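Local coordinates for putative acetyltransferase (Staphylococcus aureus subsp. aureus Mu50, PDB 3H4Q), which is a putative acetyltransferase of the GNAT family, probably transferring an acetyl group from acetyl-CoA to a substrate not yet identified, at residues Tyr71-Glu74 against Ile79-Phe82; His109-Ser114 against Gly119-Leu124; Glu123-Val128 against Ala156-His161. One frame throughout, in Å; residues are numbered along the deposited sequence. Where two conformers were deposited one is given.

Along the chain the three contacts follow one another, all belonging to the GNAT fold. Contact 1 joins the antiparallel neighbours 70-75 and 78-86. Contact 2, its centre about 8 Å from that of contact 1, sets the next strand, 106-112, against the start of helix 120-134; a probable hydrogen bond from Phe82 N to Thr112 O joins strands 78-86 and 106-112. Contact 3 shares Glu123 and Leu124 with contact 2; its centre lies about 9 Å from that of contact 2 and 16 Å from that of contact 1. Helix 120-134 therefore packs on the sheet, Leu124 against Gly81 and Phe82 and Phe125 against Leu111, and contact 3 ties it to the chain leaving helix 153-157.

Contact 1: residues Tyr71-Glu74 against Ile79-Phe82; sequences YVLE and IYGF
With chi1 at -67°, Val72 sets CG1 anti to its carbonyl carbon; Ile79 adopts the same first torsion and an extended second one, chi2 166°, which carries CD1 to within 4.2 Å of Val72 CG1. The two branches meet obliquely on the sheet face they share with Phe82, whose CB lies 4.1 Å from the same Val72 CG1 while its ring runs on to Ile32 and Val36 of helix 29-42. On the other face Leu73 CD2 reaches Tyr80 CB at 4.2 Å, and helix 120-134 packs over Leu73 through Ala120 and Leu124. Two backbone bonds fix the register: Leu73 N to Gly81 O, 3.0 Å, and Tyr80 N to Leu73 O, 2.8 Å and nearly straight at 170°. Tyr80 and Gly81 thus both stand opposite Leu73, while Val72 faces Phe82 and Glu74 faces Ile79; this one-residue slip between non-hydrogen-bonded pairs marks a beta bulge. Glu74 turns its carboxylate to a salt bridge with Arg22 of the neighbouring strand. Tyr71, at the other end, lines the pocket holding a polyethylene glycol molecule. Such a bulged antiparallel hairpin between strands 70-75 and 78-86 corresponds to the second and third strands of the GNAT fold.

Contact 2: residues His109-Ser114 against Gly119-Leu124; sequences HRLTGS and GAATEL
Leu111 lays its isobutyl group over the first turn of helix 120-134, straddling the carbonyl of Ala121: CD1 lies 3.7 Å and CD2 3.8 Å from Ala121 O. This is the strand-to-helix half of a beta-alpha-beta unit, strand 106-112 to helix 120-134 to strand 139-143, and the axes of strand 109-112 and helix segment 120-124 approach to 8.0 Å, their N-to-C directions 137° apart. The extended first torsion of Leu111, chi1 177°, puts CG opposite the backbone N and within 4.2 Å of Ala121 CB, and CD1 goes on to Leu124 CB at 3.9 Å. No hydrogen bond crosses the contact, which is held by apolar packing; Leu154 of helix 153-157 adds to it by touching both Leu111 and Ala121. Just past the strand end comes Gly113, and with no side chain there its backbone lies close to the helix start: Gly113 CA is 4.5 Å from Ala121 CA, and Gly113 N is 4.1 Å from Ala121 CB. In GNAT enzymes the loop and helix start at this point normally bind the pyrophosphate of acetyl-CoA; an unidentified molecule, probably from the crystallisation liquor, is hydrogen-bonded to Leu111 O and weakly to Gly113 N, which fits a binding pocket here but does not identify the cofactor. Thr112 joins through its backbone: Leu124 reaches back until CD1 stands 4.3 Å from Thr112 O.

Contact 3: residues Glu123-Val128 against Ala156-His161; sequences ELFNYV and AKFGFH
Phe125 leaves helix 120-134 with its CB over one face of the Phe158 ring, 4.1 Å from the centroid, a CH-pi contact. The two belong to an aromatic cluster in which Phe125 meets Phe158 and Phe160, the residues on either side in sequence of the Schellman glycine, Gly159; in the GNAT fold this joins the helix after the fourth strand to the turn after the following helix. With CG anti to the backbone N (chi1 -152°), the Phe125 ring is sent outward from its helix to Phe158. CG lies 3.8 Å above the plane of the Phe158 ring, displaced from the ring centre. CD2 comes closer, 3.5 Å from Phe158 CD2, and CE2 still rests near that same atom. The rings form an offset stack, centroids 4.4 Å apart and planes at 30°, the side chains running antiparallel past one another. At the far end CZ meets Phe160 CE1 at 3.3 Å, and Phe125 CE1 also lies against Phe160 CE1 and CZ; these planes meet obliquely at 47°. Ile108 and Leu111 of strand 106-112 touch Phe125 as well. Gly159, with positive phi, is the C-prime residue that closes helix 153-157 through Gly159 N to Ala156 O, 2.8 Å, together with Phe160 N to Phe155 O. Asn126 and Phe158 have side chains that run roughly perpendicular, and Asn126 OD1 meets the ring edge in its plane, 3.8 Å from Phe158 CE1.

Contact 1: residues Tyr71-Glu74 against Ile79-Phe82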
loop_
_atom_site.group_PDB
_atom_site.type_symbol
_atom_site.label_atom_id
_atom_site.label_comp_id
_atom_site.label_asym_id
_atom_site.label_seq_id
_atom_site.Cartn_x
_atom_site.Cartn_y
_atom_site.Cartn_z
ATOM N N TYR A 71 -1.641 7.322 3.176
ATOM C CA TYR A 71 -1.942 7.358 4.608
ATOM C C TYR A 71 -0.685 6.989 5.374
ATOM O O TYR A 71 0.141 6.200 4.864
ATOM C CB TYR A 71 -2.983 6.325 4.992
ATOM C CG TYR A 71 -4.390 6.527 4.502
ATOM C CD1 TYR A 71 -4.809 6.009 3.293
ATOM C CD2 TYR A 71 -5.324 7.185 5.290
ATOM C CE1 TYR A 71 -6.117 6.151 2.873
ATOM C CE2 TYR A 71 -6.625 7.342 4.876
ATOM C CZ TYR A 71 -7.017 6.820 3.671
ATOM O OH TYR A 71 -8.313 6.980 3.267
ATOM N N VAL A 72 -0.573 7.511 6.598
ATOM C CA VAL A 72 0.536 7.224 7.505
ATOM C C VAL A 72 -0.003 6.759 8.851
ATOM O O VAL A 72 -1.142 7.089 9.208
ATOM C CB VAL A 72 1.438 8.462 7.785
ATOM C CG1 VAL A 72 2.176 8.890 6.525
ATOM C CG2 VAL A 72 0.638 9.621 8.417
ATOM N N LEU A 73 0.786 5.956 9.573
ATOM C CA LEU A 73 0.425 5.553 10.940
ATOM C C LEU A 73 1.444 6.310 11.779
ATOM O O LEU A 73 2.648 6.201 11.552
ATOM C CB LEU A 73 0.457 4.039 11.133
ATOM C CG LEU A 73 -0.033 3.534 12.504
ATOM C CD1 LEU A 73 -0.422 2.083 12.428
ATOM C CD2 LEU A 73 1.017 3.710 13.559
ATOM N N GLU A 74 0.952 7.101 12.717
ATOM C CA GLU A 74 1.777 8.004 13.490
ATOM C C GLU A 74 1.439 7.994 14.975
ATOM O O GLU A 74 0.277 8.097 15.323
ATOM C CB GLU A 74 1.479 9.412 12.992
ATOM C CG GLU A 74 2.100 10.521 13.830
ATOM C CD GLU A 74 1.132 11.653 14.113
ATOM O OE1 GLU A 74 0.286 11.962 13.260
ATOM O OE2 GLU A 74 1.212 12.238 15.206
ATOM N N ILE A 79 6.322 8.736 12.445
ATOM C CA ILE A 79 5.666 7.904 11.455
ATOM C C ILE A 79 6.240 6.479 11.447
ATOM O O ILE A 79 7.435 6.291 11.284
ATOM C CB ILE A 79 5.762 8.579 10.073
ATOM C CG1 ILE A 79 4.803 9.787 10.064
ATOM C CG2 ILE A 79 5.400 7.583 8.941
ATOM C CD1 ILE A 79 5.039 10.706 8.939
ATOM N N TYR A 80 5.378 5.482 11.637
ATOM C CA TYR A 80 5.786 4.076 11.745
ATOM C C TYR A 80 5.443 3.223 10.534
ATOM O O TYR A 80 5.775 2.033 10.505
ATOM C CB TYR A 80 5.175 3.453 13.002
ATOM C CG TYR A 80 5.738 4.037 14.265
ATOM C CD1 TYR A 80 6.978 3.638 14.735
ATOM C CD2 TYR A 80 5.053 4.993 14.981
ATOM C CE1 TYR A 80 7.511 4.160 15.893
ATOM C CE2 TYR A 80 5.588 5.536 16.148
ATOM C CZ TYR A 80 6.815 5.111 16.596
ATOM O OH TYR A 80 7.364 5.652 17.750
ATOM N N GLY A 81 4.776 3.821 9.549
ATOM C CA GLY A 81 4.494 3.156 8.291
ATOM C C GLY A 81 3.618 4.002 7.393
ATOM O O GLY A 81 3.041 4.993 7.847
ATOM N N PHE A 82 3.525 3.640 6.117
ATOM C CA PHE A 82 2.603 4.312 5.202
ATOM C C PHE A 82 2.046 3.343 4.166
ATOM O O PHE A 82 2.555 2.241 4.007
ATOM C CB PHE A 82 3.263 5.503 4.496
ATOM C CG PHE A 82 4.371 5.126 3.556
ATOM C CD1 PHE A 82 5.675 4.999 4.011
ATOM C CD2 PHE A 82 4.116 4.944 2.205
ATOM C CE1 PHE A 82 6.703 4.674 3.143
ATOM C CE2 PHE A 82 5.138 4.610 1.327
ATOM C CZ PHE A 82 6.439 4.477 1.802
#

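Contact 2: residues His109-Ser114 against Gly119-Leu124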
loop_
_atom_site.group_PDB
_atom_site.type_symbol
_atom_site.label_atom_id
_atom_site.label_comp_id
_atom_site.label_asym_id
_atom_site.label_seq_id
_atom_site.Cartn_x
_atom_site.Cartn_y
_atom_site.Cartn_z
ATOM N N HIS A 109 -0.662 0.330 -3.994
ATOM C CA HIS A 109 0.573 0.429 -4.746
ATOM C C HIS A 109 1.796 0.260 -3.930
ATOM O O HIS A 109 2.796 -0.192 -4.445
ATOM C CB HIS A 109 0.665 1.791 -5.421
ATOM C CG HIS A 109 -0.419 2.033 -6.410
ATOM N ND1 HIS A 109 -0.455 1.387 -7.623
ATOM C CD2 HIS A 109 -1.507 2.836 -6.372
ATOM C CE1 HIS A 109 -1.515 1.786 -8.297
ATOM N NE2 HIS A 109 -2.172 2.664 -7.562
ATOM N N ARG A 110 1.746 0.643 -2.661
ATOM C CA ARG A 110 2.910 0.508 -1.799
ATOM C C ARG A 110 2.471 0.470 -0.346
ATOM O O ARG A 110 1.511 1.114 0.031
ATOM C CB ARG A 110 3.896 1.652 -2.044
ATOM C CG ARG A 110 5.283 1.442 -1.445
ATOM C CD ARG A 110 6.085 0.347 -2.152
ATOM N NE ARG A 110 7.440 0.277 -1.605
ATOM C CZ ARG A 110 7.828 -0.451 -0.561
ATOM N NH1 ARG A 110 6.984 -1.236 0.091
ATOM N NH2 ARG A 110 9.093 -0.387 -0.174
ATOM N N LEU A 111 3.163 -0.338 0.451
ATOM C CA LEU A 111 2.888 -0.508 1.884
ATOM C C LEU A 111 4.222 -0.754 2.590
ATOM O O LEU A 111 5.016 -1.572 2.141
ATOM C CB LEU A 111 1.983 -1.718 2.123
ATOM C CG LEU A 111 1.644 -2.098 3.576
ATOM C CD1 LEU A 111 0.990 -0.935 4.338
ATOM C CD2 LEU A 111 0.715 -3.314 3.596
ATOM N N THR A 112 4.483 -0.042 3.676
ATOM C CA THR A 112 5.709 -0.246 4.439
ATOM C C THR A 112 5.435 0.066 5.885
ATOM O O THR A 112 4.697 1.010 6.176
ATOM C CB THR A 112 6.837 0.703 4.033
ATOM O OG1 THR A 112 6.982 0.716 2.609
ATOM C CG2 THR A 112 8.126 0.257 4.657
ATOM N N GLY A 113 6.021 -0.747 6.764
ATOM C CA GLY A 113 5.970 -0.578 8.209
ATOM C C GLY A 113 7.353 -0.114 8.632
ATOM O O GLY A 113 8.085 0.470 7.822
ATOM N N SER A 114 7.728 -0.360 9.883
ATOM C CA SER A 114 9.028 0.093 10.375
ATOM C C SER A 114 9.684 -0.910 11.310
ATOM O O SER A 114 9.012 -1.814 11.815
ATOM C CB SER A 114 8.879 1.437 11.093
ATOM O OG SER A 114 8.017 1.317 12.209
ATOM N N GLY A 119 4.225 -4.238 12.862
ATOM C CA GLY A 119 2.751 -4.283 12.882
ATOM C C GLY A 119 2.031 -3.066 12.275
ATOM O O GLY A 119 0.843 -3.132 11.985
ATOM N N ALA A 120 2.726 -1.947 12.087
ATOM C CA ALA A 120 2.115 -0.805 11.456
ATOM C C ALA A 120 1.603 -1.142 10.055
ATOM O O ALA A 120 0.606 -0.573 9.626
ATOM C CB ALA A 120 3.099 0.362 11.400
ATOM N N ALA A 121 2.280 -2.052 9.346
ATOM C CA ALA A 121 1.875 -2.436 7.985
ATOM C C ALA A 121 0.512 -3.110 7.998
ATOM O O ALA A 121 -0.357 -2.800 7.182
ATOM C CB ALA A 121 2.888 -3.357 7.363
ATOM N N THR A 122 0.338 -4.022 8.939
ATOM C CA THR A 122 -0.892 -4.756 9.091
ATOM C C THR A 122 -2.044 -3.833 9.407
ATOM O O THR A 122 -3.110 -3.974 8.823
ATOM C CB THR A 122 -0.739 -5.820 10.191
ATOM O OG1 THR A 122 0.408 -6.628 9.885
ATOM C CG2 THR A 122 -1.977 -6.706 10.306
ATOM N N GLU A 123 -1.842 -2.873 10.303
ATOM C CA GLU A 123 -2.899 -1.932 10.662
ATOM C C GLU A 123 -3.302 -1.051 9.483
ATOM O O GLU A 123 -4.471 -0.777 9.271
ATOM C CB GLU A 123 -2.458 -1.053 11.837
ATOM C CG GLU A 123 -2.285 -1.816 13.142
ATOM C CD GLU A 123 -3.579 -2.452 13.622
ATOM O OE1 GLU A 123 -4.623 -1.755 13.611
ATOM O OE2 GLU A 123 -3.543 -3.640 14.020
ATOM N N LEU A 124 -2.323 -0.599 8.721
ATOM C CA LEU A 124 -2.600 0.256 7.579
ATOM C C LEU A 124 -3.363 -0.495 6.483
ATOM O O LEU A 124 -4.350 0.003 5.921
ATOM C CB LEU A 124 -1.284 0.819 7.031
ATOM C CG LEU A 124 -0.614 1.921 7.865
ATOM C CD1 LEU A 124 0.785 2.220 7.318
ATOM C CD2 LEU A 124 -1.486 3.215 7.866
#

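Contact 3: residues Glu123-Val128 against Ala156-His161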
loop_
_atom_site.group_PDB
_atom_site.type_symbol
_atom_site.label_atom_id
_atom_site.label_comp_id
_atom_site.label_asym_id
_atom_site.label_seq_id
_atom_site.Cartn_x
_atom_site.Cartn_y
_atom_site.Cartn_z
ATOM N N GLU A 123 -1.842 -2.873 10.303
ATOM C CA GLU A 123 -2.899 -1.932 10.662
ATOM C C GLU A 123 -3.302 -1.051 9.483
ATOM O O GLU A 123 -4.471 -0.777 9.271
ATOM C CB GLU A 123 -2.458 -1.053 11.837
ATOM C CG GLU A 123 -2.285 -1.816 13.142
ATOM C CD GLU A 123 -3.579 -2.452 13.622
ATOM O OE1 GLU A 123 -4.623 -1.755 13.611
ATOM O OE2 GLU A 123 -3.543 -3.640 14.020
ATOM N N LEU A 124 -2.323 -0.599 8.721
ATOM C CA LEU A 124 -2.600 0.256 7.579
ATOM C C LEU A 124 -3.363 -0.495 6.483
ATOM O O LEU A 124 -4.350 0.003 5.921
ATOM C CB LEU A 124 -1.284 0.819 7.031
ATOM C CG LEU A 124 -0.614 1.921 7.865
ATOM C CD1 LEU A 124 0.785 2.220 7.318
ATOM C CD2 LEU A 124 -1.486 3.215 7.866
ATOM N N PHE A 125 -2.902 -1.711 6.197
ATOM C CA PHE A 125 -3.501 -2.548 5.157
ATOM C C PHE A 125 -4.965 -2.767 5.530
ATOM O O PHE A 125 -5.888 -2.660 4.718
ATOM C CB PHE A 125 -2.789 -3.899 5.111
ATOM C CG PHE A 125 -2.807 -4.587 3.766
ATOM C CD1 PHE A 125 -3.885 -4.493 2.891
ATOM C CD2 PHE A 125 -1.758 -5.461 3.438
ATOM C CE1 PHE A 125 -3.870 -5.180 1.677
ATOM C CE2 PHE A 125 -1.738 -6.163 2.235
ATOM C CZ PHE A 125 -2.790 -6.025 1.349
ATOM N N ASN A 126 -5.159 -3.037 6.801
ATOM C CA ASN A 126 -6.455 -3.320 7.308
ATOM C C ASN A 126 -7.358 -2.112 7.322
ATOM O O ASN A 126 -8.565 -2.235 7.110
ATOM C CB ASN A 126 -6.284 -3.881 8.705
ATOM C CG ASN A 126 -7.519 -4.460 9.225
ATOM O OD1 ASN A 126 -7.773 -5.643 9.041
ATOM N ND2 ASN A 126 -8.348 -3.631 9.819
ATOM N N TYR A 127 -6.800 -0.943 7.613
ATOM C CA TYR A 127 -7.598 0.276 7.653
ATOM C C TYR A 127 -8.095 0.586 6.237
ATOM O O TYR A 127 -9.266 0.893 6.055
ATOM C CB TYR A 127 -6.778 1.422 8.228
ATOM C CG TYR A 127 -7.414 2.777 8.106
ATOM C CD1 TYR A 127 -7.345 3.487 6.917
ATOM C CD2 TYR A 127 -8.056 3.366 9.174
ATOM C CE1 TYR A 127 -7.924 4.736 6.790
ATOM C CE2 TYR A 127 -8.648 4.629 9.055
ATOM C CZ TYR A 127 -8.580 5.296 7.852
ATOM O OH TYR A 127 -9.166 6.524 7.698
ATOM N N VAL A 128 -7.205 0.486 5.247
ATOM C CA VAL A 128 -7.555 0.742 3.857
ATOM C C VAL A 128 -8.606 -0.233 3.312
ATOM O O VAL A 128 -9.502 0.179 2.562
ATOM C CB VAL A 128 -6.331 0.705 2.962
ATOM C CG1 VAL A 128 -6.745 0.655 1.508
ATOM C CG2 VAL A 128 -5.443 1.910 3.224
ATOM N N ALA A 156 -0.989 -13.248 1.970
ATOM C CA ALA A 156 -1.672 -14.392 2.518
ATOM C C ALA A 156 -2.590 -13.939 3.665
ATOM O O ALA A 156 -3.789 -14.199 3.630
ATOM C CB ALA A 156 -0.656 -15.420 3.017
ATOM N N LYS A 157 -2.032 -13.214 4.639
ATOM C CA LYS A 157 -2.792 -12.796 5.814
ATOM C C LYS A 157 -4.105 -12.186 5.412
ATOM O O LYS A 157 -5.123 -12.509 5.998
ATOM C CB LYS A 157 -2.023 -11.804 6.707
ATOM C CG LYS A 157 -2.774 -11.467 8.018
ATOM C CD LYS A 157 -1.922 -10.690 9.047
ATOM N N PHE A 158 -4.094 -11.344 4.385
ATOM C CA PHE A 158 -5.312 -10.646 3.980
ATOM C C PHE A 158 -6.152 -11.296 2.893
ATOM O O PHE A 158 -7.064 -10.668 2.356
ATOM C CB PHE A 158 -4.971 -9.215 3.641
ATOM C CG PHE A 158 -4.525 -8.438 4.835
ATOM C CD1 PHE A 158 -5.473 -7.939 5.735
ATOM C CD2 PHE A 158 -3.169 -8.223 5.086
ATOM C CE1 PHE A 158 -5.078 -7.227 6.859
ATOM C CE2 PHE A 158 -2.757 -7.521 6.194
ATOM C CZ PHE A 158 -3.710 -7.017 7.094
ATOM N N GLY A 159 -5.877 -12.560 2.595
ATOM C CA GLY A 159 -6.674 -13.288 1.644
ATOM C C GLY A 159 -6.619 -12.864 0.189
ATOM O O GLY A 159 -7.624 -13.000 -0.519
ATOM N N PHE A 160 -5.467 -12.367 -0.275
ATOM C CA PHE A 160 -5.317 -12.052 -1.704
ATOM C C PHE A 160 -4.993 -13.304 -2.473
ATOM O O PHE A 160 -4.413 -14.256 -1.927
ATOM C CB PHE A 160 -4.236 -11.023 -1.955
ATOM C CG PHE A 160 -4.658 -9.626 -1.637
ATOM C CD1 PHE A 160 -4.735 -9.197 -0.327
ATOM C CD2 PHE A 160 -4.964 -8.746 -2.641
ATOM C CE1 PHE A 160 -5.123 -7.911 -0.031
ATOM C CE2 PHE A 160 -5.343 -7.465 -2.360
ATOM C CZ PHE A 160 -5.427 -7.040 -1.056
ATOM N N HIS A 161 -5.369 -13.294 -3.749
ATOM C CA HIS A 161 -5.158 -14.431 -4.644
ATOM C C HIS A 161 -4.277 -13.997 -5.797
ATOM O O HIS A 161 -4.478 -12.919 -6.342
ATOM C CB HIS A 161 -6.507 -14.926 -5.168
ATOM C CG HIS A 161 -7.372 -15.527 -4.105
ATOM N ND1 HIS A 161 -8.091 -14.763 -3.211
ATOM C CD2 HIS A 161 -7.618 -16.817 -3.779
ATOM C CE1 HIS A 161 -8.747 -15.557 -2.382
ATOM N NE2 HIS A 161 -8.477 -16.808 -2.705
#